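Side-chain contacts in protein similar to metal-dependent hydrolase (Staphylococcus aureus subsp. aureus Mu50, PDB 3ESH), which is probably a metal-dependent hydrolase of the metallo-beta-lactamase superfamily, its natural substrate not established: residues H131-Q135 and D136-E140; T107-F111 and D112-G116. One frame throughout, in Å; residues are numbered along the deposited sequence.

In the fold
Contact 2 (107-116) lies deep in the chain and carries the histidine-rich motif expected of the metallo-beta-lactamase superfamily, whereas contact 1 (131-140), the next strand-to-helix turn along the chain, is partly buried and meets a second subunit. Their centres are about 11 Å apart. In both, the carbonyl of the N-cap residue (Gln134, His110) accepts the amide four residues on, the first i-to-i+4 bond of the helix, but the side chains differ: imidazole rings crowd contact 2, while contact 1 packs Val133 on the helix inside and directs polar groups at the neighbouring subunit. Glu137 joins the two, its carboxylate OE2 lying 3.0 Å from Met109 N, a probable hydrogen bond, and Val133 packs on Met109.

Contact 1 (H131-Q135 and D136-E140); sequences HVVQQ and DEWHE
Val133 and Gln134, at the end of strand 130-134, meet the first turn of helix 135-142 in a local strand-to-helix turn, in which the short segments of strand and helix run at 90° to each other. Gln134 is the N-cap residue. Its carbonyl O receives Trp138 N at 3.0 Å, and one residue on, His139 N reaches Gln135 O at 3.1 Å. Backbone O of Gln135 also lies over one face of the His139 imidazole, toward the rim, 3.2 Å from His139 CG. Alongside, Gln135 and His139 point the same way, with CG of Gln135 3.6 Å from CE1 of His139 and the amide plane 57° from the ring. This pair faces a second subunit: Gln135 NE2 hydrogen-bonds to the backbone O of Arg231 and to Glu234 of that subunit, and His139 NE2 to the same Glu234, while Asp136 forms a salt bridge with its Arg231. The turn opens the beta-alpha-beta unit that runs on to strand 164-167. On the inner side, Val133 CG1 sits 4.0 Å from Trp138 CB and 3.9 Å from Glu137 CG. With its CG anti to the backbone N (chi1 177°) and a bend at chi2, Glu137 carries its carboxylate away from the strand, where Tyr152 and Ser186 hold it near a possible, unconfirmed metal site.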
loop_
_atom_site.group_PDB
_atom_site.type_symbol
_atom_site.label_atom_id
_atom_site.label_comp_id
_atom_site.label_asym_id
_atom_site.label_seq_id
_atom_site.Cartn_x
_atom_site.Cartn_y
_atom_site.Cartn_z
ATOM N N HIS A 131 11.685 26.134 -12.612
ATOM C CA HIS A 131 12.321 24.878 -12.237
ATOM C C HIS A 131 11.287 23.794 -11.948
ATOM O O HIS A 131 10.411 23.953 -11.099
ATOM C CB HIS A 131 13.250 25.089 -11.041
ATOM C CG HIS A 131 14.421 25.980 -11.340
ATOM N ND1 HIS A 131 15.695 25.708 -10.891
ATOM C CD2 HIS A 131 14.515 27.106 -12.084
ATOM C CE1 HIS A 131 16.527 26.628 -11.352
ATOM N NE2 HIS A 131 15.838 27.483 -12.075
ATOM N N VAL A 132 11.401 22.685 -12.672
ATOM C CA VAL A 132 10.469 21.564 -12.549
ATOM C C VAL A 132 11.062 20.351 -11.850
ATOM O O VAL A 132 12.109 19.829 -12.261
ATOM C CB VAL A 132 9.980 21.165 -13.943
ATOM C CG1 VAL A 132 8.878 20.153 -13.857
ATOM C CG2 VAL A 132 9.509 22.403 -14.671
ATOM N N VAL A 133 10.394 19.905 -10.792
ATOM C CA VAL A 133 10.836 18.740 -10.032
ATOM C C VAL A 133 9.642 17.865 -9.670
ATOM O O VAL A 133 8.534 18.352 -9.473
ATOM C CB VAL A 133 11.548 19.137 -8.701
ATOM C CG1 VAL A 133 12.160 17.912 -8.051
ATOM C CG2 VAL A 133 12.605 20.201 -8.960
ATOM N N GLN A 134 9.866 16.559 -9.604
ATOM C CA GLN A 134 8.804 15.644 -9.236
ATOM C C GLN A 134 8.534 16.000 -7.762
ATOM O O GLN A 134 9.465 16.274 -6.989
ATOM C CB GLN A 134 9.275 14.196 -9.463
ATOM C CG GLN A 134 9.201 13.242 -8.281
ATOM C CD GLN A 134 7.814 12.757 -7.997
ATOM O OE1 GLN A 134 6.992 12.622 -8.892
ATOM N NE2 GLN A 134 7.551 12.462 -6.746
ATOM N N GLN A 135 7.258 16.028 -7.387
ATOM C CA GLN A 135 6.863 16.419 -6.032
ATOM C C GLN A 135 7.478 15.629 -4.877
ATOM O O GLN A 135 7.871 16.223 -3.865
ATOM C CB GLN A 135 5.338 16.419 -5.923
ATOM C CG GLN A 135 4.780 16.795 -4.581
ATOM C CD GLN A 135 3.333 17.243 -4.666
ATOM O OE1 GLN A 135 2.554 16.742 -5.482
ATOM N NE2 GLN A 135 2.962 18.187 -3.816
ATOM N N ASP A 136 7.580 14.308 -5.009
ATOM C CA ASP A 136 8.159 13.501 -3.921
ATOM C C ASP A 136 9.673 13.646 -3.877
ATOM O O ASP A 136 10.270 13.587 -2.797
ATOM C CB ASP A 136 7.770 12.033 -4.082
ATOM C CG ASP A 136 6.276 11.833 -4.055
ATOM O OD1 ASP A 136 5.660 12.166 -3.029
ATOM O OD2 ASP A 136 5.710 11.358 -5.045
ATOM N N GLU A 137 10.283 13.840 -5.048
ATOM C CA GLU A 137 11.729 14.028 -5.140
ATOM C C GLU A 137 12.049 15.269 -4.320
ATOM O O GLU A 137 12.938 15.253 -3.474
ATOM C CB GLU A 137 12.151 14.261 -6.596
ATOM C CG GLU A 137 13.640 14.539 -6.804
ATOM C CD GLU A 137 14.526 13.346 -6.432
ATOM O OE1 GLU A 137 14.133 12.203 -6.767
ATOM O OE2 GLU A 137 15.615 13.542 -5.824
ATOM N N TRP A 138 11.299 16.338 -4.579
ATOM C CA TRP A 138 11.479 17.610 -3.888
ATOM C C TRP A 138 11.292 17.473 -2.372
ATOM O O TRP A 138 12.084 18.013 -1.582
ATOM C CB TRP A 138 10.503 18.633 -4.461
ATOM C CG TRP A 138 10.564 19.931 -3.783
ATOM C CD1 TRP A 138 9.653 20.437 -2.897
ATOM C CD2 TRP A 138 11.650 20.874 -3.823
ATOM N NE1 TRP A 138 10.114 21.625 -2.374
ATOM C CE2 TRP A 138 11.333 21.914 -2.923
ATOM C CE3 TRP A 138 12.860 20.933 -4.530
ATOM C CZ2 TRP A 138 12.185 23.002 -2.709
ATOM C CZ3 TRP A 138 13.710 22.016 -4.317
ATOM C CH2 TRP A 138 13.369 23.034 -3.410
ATOM N N HIS A 139 10.246 16.745 -1.976
ATOM C CA HIS A 139 9.941 16.512 -0.553
ATOM C C HIS A 139 11.106 15.845 0.169
ATOM O O HIS A 139 11.439 16.203 1.301
ATOM C CB HIS A 139 8.705 15.624 -0.389
ATOM C CG HIS A 139 7.411 16.306 -0.697
ATOM N ND1 HIS A 139 6.202 15.640 -0.709
ATOM C CD2 HIS A 139 7.129 17.601 -0.987
ATOM C CE1 HIS A 139 5.233 16.493 -0.991
ATOM N NE2 HIS A 139 5.770 17.687 -1.163
ATOM N N GLU A 140 11.723 14.863 -0.477
ATOM C CA GLU A 140 12.842 14.196 0.160
ATOM C C GLU A 140 14.080 15.090 0.103
ATOM O O GLU A 140 14.922 15.075 1.001
ATOM C CB GLU A 140 13.122 12.833 -0.493
ATOM C CG GLU A 140 14.366 12.173 0.094
ATOM C CD GLU A 140 14.519 10.704 -0.271
ATOM O OE1 GLU A 140 14.009 10.291 -1.330
ATOM O OE2 GLU A 140 15.170 9.970 0.507
#

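Contact 2 (T107-F111 and D112-G116); sequences THMHF and DHAAG
His108 and His113 form an edge-to-face aromatic pair: CE1 of His108 stands over the centre of the His113 ring, with centroids 3.9 Å apart and planes at 55°. Chi1 of 62° sets the His108 ring between its own backbone N and carbonyl carbon; its ND1 and Thr107 OG1 are paired by a hydrogen bond modelled very short (2.4 Å), so its exact length is doubtful and either atom could be the donor. The sequence His-Met-His-Phe-Asp-His matches the HxHxDH signature of the superfamily, whose histidines and aspartate usually bind metal; here His110, with His185 and Asp206, may outline an empty site.

Among backbone bonds, His110 O, on the N-cap residue, accepts both His113 N and Ala114 N, each at 2.9 Å. Ala115 N follows, bonded to Phe111 O at 3.1 Å.

Apolar contact is slight: Met109, a selenomethionine curled back at chi2 and chi3, brings CE to 3.6 Å from Ala114 CB.

The segment leads from strand 103-105 into the short helix 111-114. Helix 135-142 lies against its start, with Glu137 touching His108 and Phe141 touching Met109, and the backbone of Thr107 pairs with Thr190 of strand 190-196.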
loop_
_atom_site.group_PDB
_atom_site.type_symbol
_atom_site.label_atom_id
_atom_site.label_comp_id
_atom_site.label_asym_id
_atom_site.label_seq_id
_atom_site.Cartn_x
_atom_site.Cartn_y
_atom_site.Cartn_z
ATOM N N THR A 107 15.992 15.601 -13.244
ATOM C CA THR A 107 15.683 14.180 -13.222
ATOM C C THR A 107 15.575 13.782 -11.750
ATOM O O THR A 107 14.752 12.956 -11.385
ATOM C CB THR A 107 16.802 13.356 -13.875
ATOM O OG1 THR A 107 17.968 13.391 -13.043
ATOM C CG2 THR A 107 17.144 13.926 -15.227
ATOM N N HIS A 108 16.424 14.396 -10.929
ATOM C CA HIS A 108 16.440 14.192 -9.488
ATOM C C HIS A 108 17.351 15.235 -8.838
ATOM O O HIS A 108 18.108 15.885 -9.525
ATOM C CB HIS A 108 16.847 12.754 -9.128
ATOM C CG HIS A 108 18.223 12.370 -9.574
ATOM N ND1 HIS A 108 18.644 12.490 -10.880
ATOM C CD2 HIS A 108 19.244 11.797 -8.898
ATOM C CE1 HIS A 108 19.862 12.003 -10.995
ATOM N NE2 HIS A 108 20.254 11.573 -9.805
HETATM N N MSE A 109 17.259 15.398 -7.522
HETATM C CA MSE A 109 18.010 16.429 -6.794
HETATM C C MSE A 109 19.325 16.066 -6.092
HETATM O O MSE A 109 19.779 16.789 -5.205
HETATM C CB MSE A 109 17.080 17.107 -5.785
HETATM C CG MSE A 109 15.927 17.861 -6.413
HETATM SE SE MSE A 109 16.466 19.442 -7.470
HETATM C CE MSE A 109 17.325 20.362 -6.001
ATOM N N HIS A 110 19.941 14.960 -6.497
ATOM C CA HIS A 110 21.224 14.569 -5.910
ATOM C C HIS A 110 22.243 15.690 -6.219
ATOM O O HIS A 110 22.064 16.448 -7.179
ATOM C CB HIS A 110 21.653 13.217 -6.486
ATOM C CG HIS A 110 20.875 12.064 -5.937
ATOM N ND1 HIS A 110 20.979 10.787 -6.441
ATOM C CD2 HIS A 110 19.994 11.990 -4.914
ATOM C CE1 HIS A 110 20.197 9.980 -5.751
ATOM N NE2 HIS A 110 19.588 10.683 -4.818
ATOM N N PHE A 111 23.296 15.801 -5.415
ATOM C CA PHE A 111 24.266 16.877 -5.604
ATOM C C PHE A 111 24.933 16.900 -6.978
ATOM O O PHE A 111 25.163 17.969 -7.540
ATOM C CB PHE A 111 25.342 16.842 -4.510
ATOM C CG PHE A 111 26.472 15.898 -4.800
ATOM C CD1 PHE A 111 26.397 14.562 -4.429
ATOM C CD2 PHE A 111 27.613 16.348 -5.459
ATOM C CE1 PHE A 111 27.447 13.683 -4.706
ATOM C CE2 PHE A 111 28.670 15.487 -5.744
ATOM C CZ PHE A 111 28.589 14.150 -5.368
ATOM N N ASP A 112 25.242 15.727 -7.519
ATOM C CA ASP A 112 25.881 15.659 -8.824
ATOM C C ASP A 112 25.000 16.270 -9.919
ATOM O O ASP A 112 25.461 16.516 -11.024
ATOM C CB ASP A 112 26.254 14.200 -9.167
ATOM C CG ASP A 112 25.125 13.209 -8.886
ATOM O OD1 ASP A 112 24.573 13.229 -7.761
ATOM O OD2 ASP A 112 24.796 12.387 -9.794
ATOM N N HIS A 113 23.742 16.545 -9.599
ATOM C CA HIS A 113 22.813 17.123 -10.572
ATOM C C HIS A 113 22.282 18.511 -10.196
ATOM O O HIS A 113 21.969 19.310 -11.073
ATOM C CB HIS A 113 21.594 16.202 -10.785
ATOM C CG HIS A 113 21.914 14.889 -11.445
ATOM N ND1 HIS A 113 22.766 13.955 -10.888
ATOM C CD2 HIS A 113 21.489 14.354 -12.611
ATOM C CE1 HIS A 113 22.855 12.903 -11.684
ATOM N NE2 HIS A 113 22.090 13.119 -12.737
ATOM N N ALA A 114 22.196 18.797 -8.899
ATOM C CA ALA A 114 21.633 20.065 -8.444
ATOM C C ALA A 114 22.565 21.118 -7.839
ATOM O O ALA A 114 22.150 22.252 -7.621
ATOM C CB ALA A 114 20.505 19.774 -7.473
ATOM N N ALA A 115 23.816 20.768 -7.577
ATOM C CA ALA A 115 24.738 21.744 -6.990
ATOM C C ALA A 115 24.898 23.019 -7.816
ATOM O O ALA A 115 25.060 24.111 -7.263
ATOM C CB ALA A 115 26.088 21.115 -6.757
ATOM N N GLY A 116 24.851 22.882 -9.135
ATOM C CA GLY A 116 25.011 24.037 -10.001
ATOM C C GLY A 116 23.757 24.875 -10.185
ATOM O O GLY A 116 23.695 25.692 -11.098
#